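Local coordinates for protein esterase (Xanthomonas oryzae pv. oryzae, PDB 3H2G) that hydrolyses ester bonds as a rice cell wall-degrading esterase and virulence factor, built on what appears to be an alpha/beta-hydrolase fold, at residues Asp19-Ser22 with Ala23-Ala26; Pro87-Leu91 with Arg92-Gln96; Ser292-Pro296 with Gly297-Asp301; Ile385-Val388 with Arg389-Leu393. One frame throughout, in Å; residues are numbered along the deposited sequence.

Interaction 1: Asp19-Ser22 with Ala23-Ala26; sequences DAIS and AMLA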
loop_
_atom_site.group_PDB
_atom_site.type_symbol
_atom_site.label_atom_id
_atom_site.label_comp_id
_atom_site.label_asym_id
_atom_site.label_seq_id
_atom_site.Cartn_x
_atom_site.Cartn_y
_atom_site.Cartn_z
ATOM N N ASP A 19 18.677 -5.762 -20.825
ATOM C CA ASP A 19 20.022 -5.269 -20.526
ATOM C C ASP A 19 20.022 -3.949 -19.761
ATOM O O ASP A 19 20.842 -3.748 -18.863
ATOM C CB ASP A 19 20.846 -5.107 -21.810
ATOM C CG ASP A 19 21.178 -6.436 -22.465
ATOM O OD1 ASP A 19 21.242 -7.459 -21.750
ATOM O OD2 ASP A 19 21.388 -6.452 -23.698
ATOM N N ALA A 20 19.116 -3.047 -20.122
ATOM C CA ALA A 20 19.022 -1.758 -19.443
ATOM C C ALA A 20 18.677 -2.001 -17.975
ATOM O O ALA A 20 19.214 -1.347 -17.081
ATOM C CB ALA A 20 17.951 -0.894 -20.101
ATOM N N ILE A 21 17.779 -2.949 -17.732
ATOM C CA ILE A 21 17.377 -3.276 -16.370
ATOM C C ILE A 21 18.544 -3.914 -15.610
ATOM O O ILE A 21 18.794 -3.577 -14.455
ATOM C CB ILE A 21 16.147 -4.219 -16.372
ATOM C CG1 ILE A 21 14.946 -3.479 -16.980
ATOM C CG2 ILE A 21 15.824 -4.675 -14.949
ATOM C CD1 ILE A 21 13.699 -4.328 -17.163
ATOM N N SER A 22 19.268 -4.820 -16.262
ATOM C CA SER A 22 20.415 -5.463 -15.627
ATOM C C SER A 22 21.455 -4.415 -15.254
ATOM O O SER A 22 22.110 -4.515 -14.216
ATOM C CB SER A 22 21.052 -6.494 -16.564
ATOM O OG SER A 22 20.249 -7.652 -16.675
ATOM N N ALA A 23 21.604 -3.406 -16.106
ATOM C CA ALA A 23 22.564 -2.338 -15.851
ATOM C C ALA A 23 22.188 -1.584 -14.575
ATOM O O ALA A 23 23.057 -1.226 -13.780
ATOM C CB ALA A 23 22.615 -1.383 -17.038
ATOM N N MET A 24 20.895 -1.342 -14.373
ATOM C CA MET A 24 20.460 -0.647 -13.166
ATOM C C MET A 24 20.709 -1.527 -11.943
ATOM O O MET A 24 21.024 -1.026 -10.865
ATOM C CB MET A 24 18.973 -0.273 -13.247
ATOM C CG MET A 24 18.648 0.826 -14.253
ATOM S SD MET A 24 16.940 1.438 -14.128
ATOM C CE MET A 24 16.066 0.214 -15.124
ATOM N N LEU A 25 20.570 -2.839 -12.115
ATOM C CA LEU A 25 20.783 -3.785 -11.020
ATOM C C LEU A 25 22.263 -3.926 -10.669
ATOM O O LEU A 25 22.615 -4.160 -9.513
ATOM C CB LEU A 25 20.221 -5.163 -11.391
ATOM C CG LEU A 25 18.701 -5.294 -11.540
ATOM C CD1 LEU A 25 18.361 -6.659 -12.119
ATOM C CD2 LEU A 25 18.031 -5.101 -10.188
ATOM N N ALA A 26 23.126 -3.782 -11.670
ATOM C CA ALA A 26 24.566 -3.905 -11.469
ATOM C C ALA A 26 25.155 -2.726 -10.698
ATOM O O ALA A 26 26.280 -2.801 -10.203
ATOM C CB ALA A 26 25.267 -4.051 -12.813
#
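Ile21 meets Met24 and Leu25 one turn further along the same helix. Its CG1 lies 4.3 Å from CE of Met24. Its other branch, CG2, lies 4.3 Å from CD1 of Leu25. These are light apolar touches. The side chain of Met24 bends at its last torsion (chi3 -84°), which brings the methyl CE back over the preceding turn, 3.9 Å from CA of Ile21. Leu25 leans its CG on the backbone, 3.4 Å from O of Ile21.

Four alpha-helical backbone bonds set the spacing of these residues. Ala23 N donates to Asp19 O, Met24 N to Ala20 O and Leu25 N to Ile21 O. Ala26 N reaches Ser22 O at 2.8 Å, with a less straight N-H...O angle of 140°. The hydroxyl of Ser22 bonds to Ala40 N and, weakly, to Arg18 O.

The contact is plain packing within helix 18-26, at the surface of the protein. This helix follows strand 7-16, an outermost strand of the sheet. Ile21, Met24 and Leu25 all rest on helix 108-114, where they touch Val110, Thr111 and Arg112. Ile21 also touches Ser115 in the loop before strand 119-123.

Interaction 2: Pro87-Leu91 with Arg92-Gln96; sequences PTEAL and RAQEQ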
loop_
_atom_site.group_PDB
_atom_site.type_symbol
_atom_site.label_atom_id
_atom_site.label_comp_id
_atom_site.label_asym_id
_atom_site.label_seq_id
_atom_site.Cartn_x
_atom_site.Cartn_y
_atom_site.Cartn_z
ATOM N N PRO A 87 2.457 2.688 -1.550
ATOM C CA PRO A 87 2.498 3.372 -0.252
ATOM C C PRO A 87 1.706 4.680 -0.209
ATOM O O PRO A 87 1.133 5.108 -1.209
ATOM C CB PRO A 87 3.993 3.590 -0.031
ATOM C CG PRO A 87 4.494 3.827 -1.427
ATOM C CD PRO A 87 3.777 2.732 -2.207
ATOM N N THR A 88 1.682 5.313 0.959
ATOM C CA THR A 88 0.944 6.559 1.144
ATOM C C THR A 88 1.250 7.589 0.065
ATOM O O THR A 88 2.414 7.888 -0.217
ATOM C CB THR A 88 1.250 7.193 2.519
ATOM O OG1 THR A 88 1.060 6.211 3.545
ATOM C CG2 THR A 88 0.309 8.370 2.785
ATOM N N GLU A 89 0.193 8.127 -0.534
ATOM C CA GLU A 89 0.324 9.132 -1.582
ATOM C C GLU A 89 -0.597 10.310 -1.280
ATOM O O GLU A 89 -1.822 10.162 -1.282
ATOM C CB GLU A 89 -0.046 8.534 -2.943
ATOM C CG GLU A 89 0.047 9.534 -4.085
ATOM C CD GLU A 89 1.457 10.056 -4.271
ATOM O OE1 GLU A 89 2.306 9.286 -4.764
ATOM O OE2 GLU A 89 1.720 11.225 -3.915
ATOM N N ALA A 90 -0.002 11.471 -1.023
ATOM C CA ALA A 90 -0.767 12.679 -0.713
ATOM C C ALA A 90 -0.987 13.576 -1.929
ATOM O O ALA A 90 -1.806 14.496 -1.876
ATOM C CB ALA A 90 -0.071 13.467 0.393
ATOM N N LEU A 91 -0.254 13.331 -3.014
ATOM C CA LEU A 91 -0.425 14.139 -4.225
ATOM C C LEU A 91 -1.559 13.511 -5.024
ATOM O O LEU A 91 -1.386 12.471 -5.657
ATOM C CB LEU A 91 0.859 14.160 -5.067
ATOM C CG LEU A 91 0.843 15.120 -6.268
ATOM C CD1 LEU A 91 0.893 16.561 -5.772
ATOM C CD2 LEU A 91 2.031 14.846 -7.182
ATOM N N ARG A 92 -2.721 14.154 -4.983
ATOM C CA ARG A 92 -3.915 13.661 -5.663
ATOM C C ARG A 92 -3.739 13.188 -7.104
ATOM O O ARG A 92 -4.229 12.122 -7.469
ATOM C CB ARG A 92 -5.014 14.731 -5.621
ATOM C CG ARG A 92 -6.194 14.442 -6.547
ATOM C CD ARG A 92 -7.307 15.465 -6.403
ATOM N NE ARG A 92 -8.151 15.195 -5.242
ATOM C CZ ARG A 92 -8.231 15.975 -4.168
ATOM N NH1 ARG A 92 -7.514 17.091 -4.093
ATOM N NH2 ARG A 92 -9.034 15.636 -3.167
ATOM N N ALA A 93 -3.032 13.968 -7.914
ATOM C CA ALA A 93 -2.852 13.639 -9.331
ATOM C C ALA A 93 -1.848 12.536 -9.670
ATOM O O ALA A 93 -1.815 12.056 -10.804
ATOM C CB ALA A 93 -2.488 14.910 -10.098
ATOM N N GLN A 94 -1.041 12.131 -8.697
ATOM C CA GLN A 94 -0.017 11.115 -8.917
ATOM C C GLN A 94 -0.497 9.794 -9.516
ATOM O O GLN A 94 -1.431 9.169 -9.011
ATOM C CB GLN A 94 0.713 10.825 -7.604
ATOM C CG GLN A 94 1.966 9.989 -7.779
ATOM C CD GLN A 94 2.968 10.655 -8.696
ATOM O OE1 GLN A 94 3.292 11.829 -8.528
ATOM N NE2 GLN A 94 3.463 9.909 -9.676
ATOM N N GLU A 95 0.162 9.380 -10.595
ATOM C CA GLU A 95 -0.137 8.119 -11.276
ATOM C C GLU A 95 1.141 7.273 -11.264
ATOM O O GLU A 95 2.186 7.716 -11.744
ATOM C CB GLU A 95 -0.547 8.376 -12.726
ATOM C CG GLU A 95 -1.841 9.150 -12.905
ATOM C CD GLU A 95 -2.024 9.628 -14.334
ATOM O OE1 GLU A 95 -1.792 8.830 -15.267
ATOM O OE2 GLU A 95 -2.403 10.801 -14.526
ATOM N N GLN A 96 1.065 6.061 -10.723
ATOM C CA GLN A 96 2.243 5.194 -10.667
ATOM C C GLN A 96 2.885 4.946 -12.031
ATOM O O GLN A 96 4.110 4.943 -12.156
ATOM C CB GLN A 96 1.891 3.838 -10.064
ATOM C CG GLN A 96 1.423 3.870 -8.630
ATOM C CD GLN A 96 1.003 2.495 -8.162
ATOM O OE1 GLN A 96 1.837 1.669 -7.789
ATOM N NE2 GLN A 96 -0.296 2.232 -8.207
HETATM O O HOH W 1 3.854 12.193 -5.411
#
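Glu89 and Gln94 pack closely across a bend in the loop. The carboxylate of Glu89 lies against the aliphatic part of Gln94. Its OE1 is 3.1 Å from CG of Gln94, and its CD is 3.5 Å from CB of Gln94. The two side chains run at about a right angle to each other, with the carboxylate and amide planes 35° apart. Each has CG opposite the backbone N (chi1 179° in Glu89) and then folds at chi2, so both chains curl up compactly. Leu91 joins this packed part, with CD2 3.5 Å from OE1 of Gln94.

The other carboxylate oxygen of Glu89 faces the turn. Leu91 N donates to OE2 of Glu89 at 3.0 Å, on its anti lone pair. This ties the carboxylate to the backbone at the first residue of the turn. The bend is a type I beta turn from Leu91 to Gln94. Gln94 N donates to O of Leu91 at 3.1 Å, from well above the carbonyl plane.

The outer part is looser. A water bridges the polar ends, 2.8 Å from OE2 of Glu89 and 3.2 Å from OE1 of Gln94, and donates to both. Ala93, at the corner of the turn, is exposed. The amide nitrogen of Gln94 has weak bonds to Glu95 O and Glu99 OE1.

Pro87 touches Ser176, probably the nucleophile on a GxSxG elbow, as in alpha/beta hydrolases. The loop joins strand 79-85 to helix 96-102, with Glu95 at the N-cap position. Thr88 and Ala90 pack on helices 231-246 and 275-280.

Interaction 3: Ser292-Pro296 with Gly297-Asp301; sequences SYFQP and GFYSD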
loop_
_atom_site.group_PDB
_atom_site.type_symbol
_atom_site.label_atom_id
_atom_site.label_comp_id
_atom_site.label_asym_id
_atom_site.label_seq_id
_atom_site.Cartn_x
_atom_site.Cartn_y
_atom_site.Cartn_z
ATOM N N SER A 292 0.910 21.199 20.077
ATOM C CA SER A 292 0.440 22.493 19.607
ATOM C C SER A 292 -0.351 22.296 18.318
ATOM O O SER A 292 -0.951 23.235 17.796
ATOM C CB SER A 292 1.625 23.427 19.350
ATOM O OG SER A 292 2.399 22.979 18.255
ATOM N N TYR A 293 -0.352 21.064 17.817
ATOM C CA TYR A 293 -1.046 20.731 16.574
ATOM C C TYR A 293 -2.478 20.247 16.807
ATOM O O TYR A 293 -3.435 20.825 16.293
ATOM C CB TYR A 293 -0.265 19.651 15.827
ATOM C CG TYR A 293 -0.811 19.351 14.453
ATOM C CD1 TYR A 293 -0.770 20.315 13.444
ATOM C CD2 TYR A 293 -1.369 18.107 14.159
ATOM C CE1 TYR A 293 -1.270 20.048 12.174
ATOM C CE2 TYR A 293 -1.873 17.826 12.892
ATOM C CZ TYR A 293 -1.820 18.804 11.905
ATOM O OH TYR A 293 -2.317 18.546 10.654
ATOM N N PHE A 294 -2.618 19.172 17.572
ATOM C CA PHE A 294 -3.935 18.625 17.876
ATOM C C PHE A 294 -4.558 19.355 19.053
ATOM O O PHE A 294 -3.846 19.870 19.918
ATOM C CB PHE A 294 -3.828 17.139 18.238
ATOM C CG PHE A 294 -3.405 16.265 17.099
ATOM C CD1 PHE A 294 -4.230 16.101 15.993
ATOM C CD2 PHE A 294 -2.178 15.606 17.127
ATOM C CE1 PHE A 294 -3.844 15.290 14.927
ATOM C CE2 PHE A 294 -1.781 14.791 16.062
ATOM C CZ PHE A 294 -2.617 14.635 14.962
ATOM N N GLN A 295 -5.887 19.407 19.081
ATOM C CA GLN A 295 -6.590 20.020 20.203
ATOM C C GLN A 295 -6.209 19.163 21.405
ATOM O O GLN A 295 -6.181 17.935 21.306
ATOM C CB GLN A 295 -8.104 19.958 19.988
ATOM C CG GLN A 295 -8.633 20.971 18.987
ATOM C CD GLN A 295 -8.600 22.387 19.527
ATOM O OE1 GLN A 295 -8.130 22.625 20.638
ATOM N NE2 GLN A 295 -9.103 23.335 18.743
ATOM N N PRO A 296 -5.907 19.792 22.552
ATOM C CA PRO A 296 -5.528 19.043 23.755
ATOM C C PRO A 296 -6.554 17.984 24.172
ATOM O O PRO A 296 -6.182 16.905 24.634
ATOM C CB PRO A 296 -5.355 20.141 24.801
ATOM C CG PRO A 296 -4.869 21.306 23.969
ATOM C CD PRO A 296 -5.798 21.244 22.780
ATOM N N GLY A 297 -7.836 18.298 24.006
ATOM C CA GLY A 297 -8.886 17.356 24.362
ATOM C C GLY A 297 -8.814 16.082 23.537
ATOM O O GLY A 297 -8.794 14.973 24.082
ATOM N N PHE A 298 -8.778 16.240 22.218
ATOM C CA PHE A 298 -8.695 15.104 21.307
ATOM C C PHE A 298 -7.400 14.332 21.545
ATOM O O PHE A 298 -7.380 13.097 21.538
ATOM C CB PHE A 298 -8.722 15.592 19.853
ATOM C CG PHE A 298 -8.507 14.498 18.836
ATOM C CD1 PHE A 298 -9.528 13.603 18.523
ATOM C CD2 PHE A 298 -7.276 14.359 18.201
ATOM C CE1 PHE A 298 -9.327 12.584 17.588
ATOM C CE2 PHE A 298 -7.062 13.344 17.266
ATOM C CZ PHE A 298 -8.092 12.455 16.960
ATOM N N TYR A 299 -6.315 15.069 21.760
ATOM C CA TYR A 299 -5.011 14.457 21.963
ATOM C C TYR A 299 -4.932 13.558 23.201
ATOM O O TYR A 299 -4.267 12.522 23.172
ATOM C CB TYR A 299 -3.921 15.535 22.024
ATOM C CG TYR A 299 -2.529 14.963 21.871
ATOM C CD1 TYR A 299 -2.168 14.259 20.720
ATOM C CD2 TYR A 299 -1.596 15.070 22.897
ATOM C CE1 TYR A 299 -0.911 13.669 20.602
ATOM C CE2 TYR A 299 -0.335 14.485 22.790
ATOM C CZ TYR A 299 -0.002 13.784 21.643
ATOM O OH TYR A 299 1.233 13.187 21.548
ATOM N N SER A 300 -5.603 13.939 24.284
ATOM C CA SER A 300 -5.568 13.110 25.485
ATOM C C SER A 300 -6.634 12.015 25.433
ATOM O O SER A 300 -6.451 10.934 25.995
ATOM C CB SER A 300 -5.763 13.965 26.743
ATOM O OG SER A 300 -7.063 14.524 26.799
ATOM N N ASP A 301 -7.735 12.296 24.739
ATOM C CA ASP A 301 -8.845 11.351 24.619
ATOM C C ASP A 301 -8.537 10.113 23.775
ATOM O O ASP A 301 -8.898 8.994 24.143
ATOM C CB ASP A 301 -10.068 12.057 24.028
ATOM C CG ASP A 301 -11.315 11.191 24.056
ATOM O OD1 ASP A 301 -11.825 10.917 25.162
ATOM O OD2 ASP A 301 -11.785 10.784 22.971
#
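The backbone enters helix 296-304 at Gln295, the N-cap residue, and two alpha-helical bonds close its first turn. Tyr299 N donates to O of Gln295 at 2.9 Å, almost in line with the C=O bond. Ser300 N donates to O of Pro296 at 3.0 Å.

Phe294, just before the cap, touches two aromatic residues of that turn. It uses CD1 for Phe298 and CD2 for Tyr299. CD2 of Phe294 lies 3.8 Å from CD1 of Tyr299, and these two side chains run roughly perpendicular. In Tyr299, a first torsion of -165° sets CG beside the carbonyl carbon and places CD1 against Phe294. CD1 of Phe294 lies 4.1 Å from CD2 of Phe298. The Phe294 and Phe298 rings are tilted by 48°, with centroids 6.0 Å apart, an oblique pairing. A face of the Phe294 ring is also covered by CD2 of Tyr293, 3.6 Å above its centre.

The polar ends are held too. Tyr299 OH bonds to Trp219 O, and the Tyr299 ring stacks on that of Trp219. Gln295 NE2 bonds to Gly254 O. OG of Ser300 donates to O of Gly297 at 3.3 Å, and that carbonyl also accepts from Asp301 N. Phe294 and Phe298 both touch Ile239 of helix 231-246.

The arrangement is a helix N-terminus with a hydrophobic staple: Phe294 at N' packs on Tyr299 at N4, across the N-cap Gln295, and Pro296 fills position N1.

Interaction 4: Ile385-Val388 with Arg389-Leu393; sequences IVVV and RDQLL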
loop_
_atom_site.group_PDB
_atom_site.type_symbol
_atom_site.label_atom_id
_atom_site.label_comp_id
_atom_site.label_asym_id
_atom_site.label_seq_id
_atom_site.Cartn_x
_atom_site.Cartn_y
_atom_site.Cartn_z
ATOM N N ILE A 385 10.992 -6.570 -1.050
ATOM C CA ILE A 385 10.525 -7.063 -2.341
ATOM C C ILE A 385 11.452 -8.205 -2.758
ATOM O O ILE A 385 10.996 -9.262 -3.196
ATOM C CB ILE A 385 10.550 -5.954 -3.425
ATOM C CG1 ILE A 385 9.348 -5.023 -3.240
ATOM C CG2 ILE A 385 10.529 -6.573 -4.819
ATOM C CD1 ILE A 385 9.347 -3.821 -4.166
ATOM N N VAL A 386 12.755 -7.987 -2.606
ATOM C CA VAL A 386 13.735 -9.002 -2.969
ATOM C C VAL A 386 13.585 -10.254 -2.109
ATOM O O VAL A 386 13.541 -11.366 -2.629
ATOM C CB VAL A 386 15.175 -8.454 -2.836
ATOM C CG1 VAL A 386 16.191 -9.579 -3.012
ATOM C CG2 VAL A 386 15.407 -7.373 -3.881
ATOM N N VAL A 387 13.486 -10.067 -0.796
ATOM C CA VAL A 387 13.351 -11.191 0.128
ATOM C C VAL A 387 12.090 -12.031 -0.063
ATOM O O VAL A 387 12.167 -13.260 -0.105
ATOM C CB VAL A 387 13.411 -10.705 1.598
ATOM C CG1 VAL A 387 13.008 -11.829 2.549
ATOM C CG2 VAL A 387 14.823 -10.229 1.918
ATOM N N VAL A 388 10.932 -11.384 -0.173
ATOM C CA VAL A 388 9.690 -12.133 -0.342
ATOM C C VAL A 388 9.632 -12.837 -1.698
ATOM O O VAL A 388 9.077 -13.928 -1.812
ATOM C CB VAL A 388 8.449 -11.225 -0.162
ATOM C CG1 VAL A 388 8.462 -10.613 1.239
ATOM C CG2 VAL A 388 8.420 -10.142 -1.221
ATOM N N ARG A 389 10.205 -12.216 -2.723
ATOM C CA ARG A 389 10.233 -12.832 -4.045
ATOM C C ARG A 389 11.042 -14.125 -3.952
ATOM O O ARG A 389 10.595 -15.187 -4.387
ATOM C CB ARG A 389 10.903 -11.900 -5.058
ATOM C CG ARG A 389 11.058 -12.493 -6.456
ATOM C CD ARG A 389 12.082 -11.711 -7.271
ATOM N NE ARG A 389 13.427 -11.855 -6.715
ATOM C CZ ARG A 389 14.480 -11.130 -7.081
ATOM N NH1 ARG A 389 14.361 -10.192 -8.015
ATOM N NH2 ARG A 389 15.657 -11.345 -6.513
ATOM N N ASP A 390 12.235 -14.024 -3.374
ATOM C CA ASP A 390 13.121 -15.181 -3.233
ATOM C C ASP A 390 12.592 -16.280 -2.316
ATOM O O ASP A 390 12.682 -17.467 -2.641
ATOM C CB ASP A 390 14.493 -14.749 -2.703
ATOM C CG ASP A 390 15.240 -13.836 -3.656
ATOM O OD1 ASP A 390 14.811 -13.685 -4.818
ATOM O OD2 ASP A 390 16.272 -13.276 -3.235
ATOM N N GLN A 391 12.042 -15.887 -1.172
ATOM C CA GLN A 391 11.552 -16.853 -0.194
ATOM C C GLN A 391 10.142 -17.399 -0.371
ATOM O O GLN A 391 9.853 -18.507 0.090
ATOM C CB GLN A 391 11.701 -16.274 1.216
ATOM C CG GLN A 391 13.153 -16.206 1.683
ATOM C CD GLN A 391 13.304 -15.599 3.065
ATOM O OE1 GLN A 391 12.476 -15.825 3.948
ATOM N NE2 GLN A 391 14.372 -14.833 3.263
ATOM N N LEU A 392 9.265 -16.649 -1.032
ATOM C CA LEU A 392 7.893 -17.117 -1.218
ATOM C C LEU A 392 7.353 -17.074 -2.645
ATOM O O LEU A 392 6.942 -18.098 -3.180
ATOM C CB LEU A 392 6.931 -16.334 -0.318
ATOM C CG LEU A 392 5.443 -16.694 -0.485
ATOM C CD1 LEU A 392 5.212 -18.143 -0.064
ATOM C CD2 LEU A 392 4.581 -15.757 0.349
ATOM N N LEU A 393 7.338 -15.889 -3.249
ATOM C CA LEU A 393 6.797 -15.733 -4.596
ATOM C C LEU A 393 7.354 -16.713 -5.627
ATOM O O LEU A 393 6.587 -17.396 -6.307
ATOM C CB LEU A 393 6.999 -14.296 -5.087
ATOM C CG LEU A 393 6.515 -13.164 -4.170
ATOM C CD1 LEU A 393 6.656 -11.841 -4.914
ATOM C CD2 LEU A 393 5.066 -13.381 -3.750
#
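This is a contact along one helix, 376-396, which widens to a pi-type turn at 389-393. The helix lies against the central sheet of a fold consistent with the alpha/beta hydrolases. Val388 touches Ala203 of strand 198-205 and Leu329 of strand 328-332, and Leu392 and Leu393 both touch Ala201.

The first turns are regular. Arg389 N bonds to O of Ile385, Asp390 N to O of Val386, and Gln391 N to O of Val387. At Val388 the pattern changes. Its O accepts from Leu392 N at 2.8 Å and from Leu393 N at 3.0 Å. The second bond spans five residues and marks the wider turn. Leu393 then sits over Val388, with CG 3.6 Å from O of Val388 and CD1 4.4 Å from CG2 of Val388.

Side chains one turn apart run alongside each other. CG1 of Val387 lies 3.4 Å from NE2 of Gln391, whose chain is extended beyond CG. Val386 directs CG1 (chi1 171°) toward the charged pair that follows, where it lies 3.7 Å from OD2 of Asp390.

Arg389 has further partners beyond the helix. Its NH2 forms a salt bridge with Glu38 OE2, and its NH1 bonds to Arg112 O of helix 108-114. The carboxylate of Asp390 meets the edge of the guanidinium, in its plane. NE and NH2 of Arg389 both donate to the single oxygen OD1 of Asp390, each at 3.0 Å.

How the interactions relate
Each contact is local and joins adjoining segments, so none closes a long loop. The four follow in series, with no nesting or crossing. Interaction 1 lies on helix 18-26, after the outermost strand 7-16. Interaction 2 shapes the loop between strand 79-85 and helix 96-102. Interaction 3 starts helix 296-304 on the far side of the chain's centre from interaction 1, their centres about 50 Å apart. Interaction 4 lies on helix 376-396, near the C terminus. Interactions 1 and 4 approach to about 7 Å between nearest atoms, and both pack on helix 108-114, sharing Arg112. Interactions 2 and 3 both rest on helix 231-246.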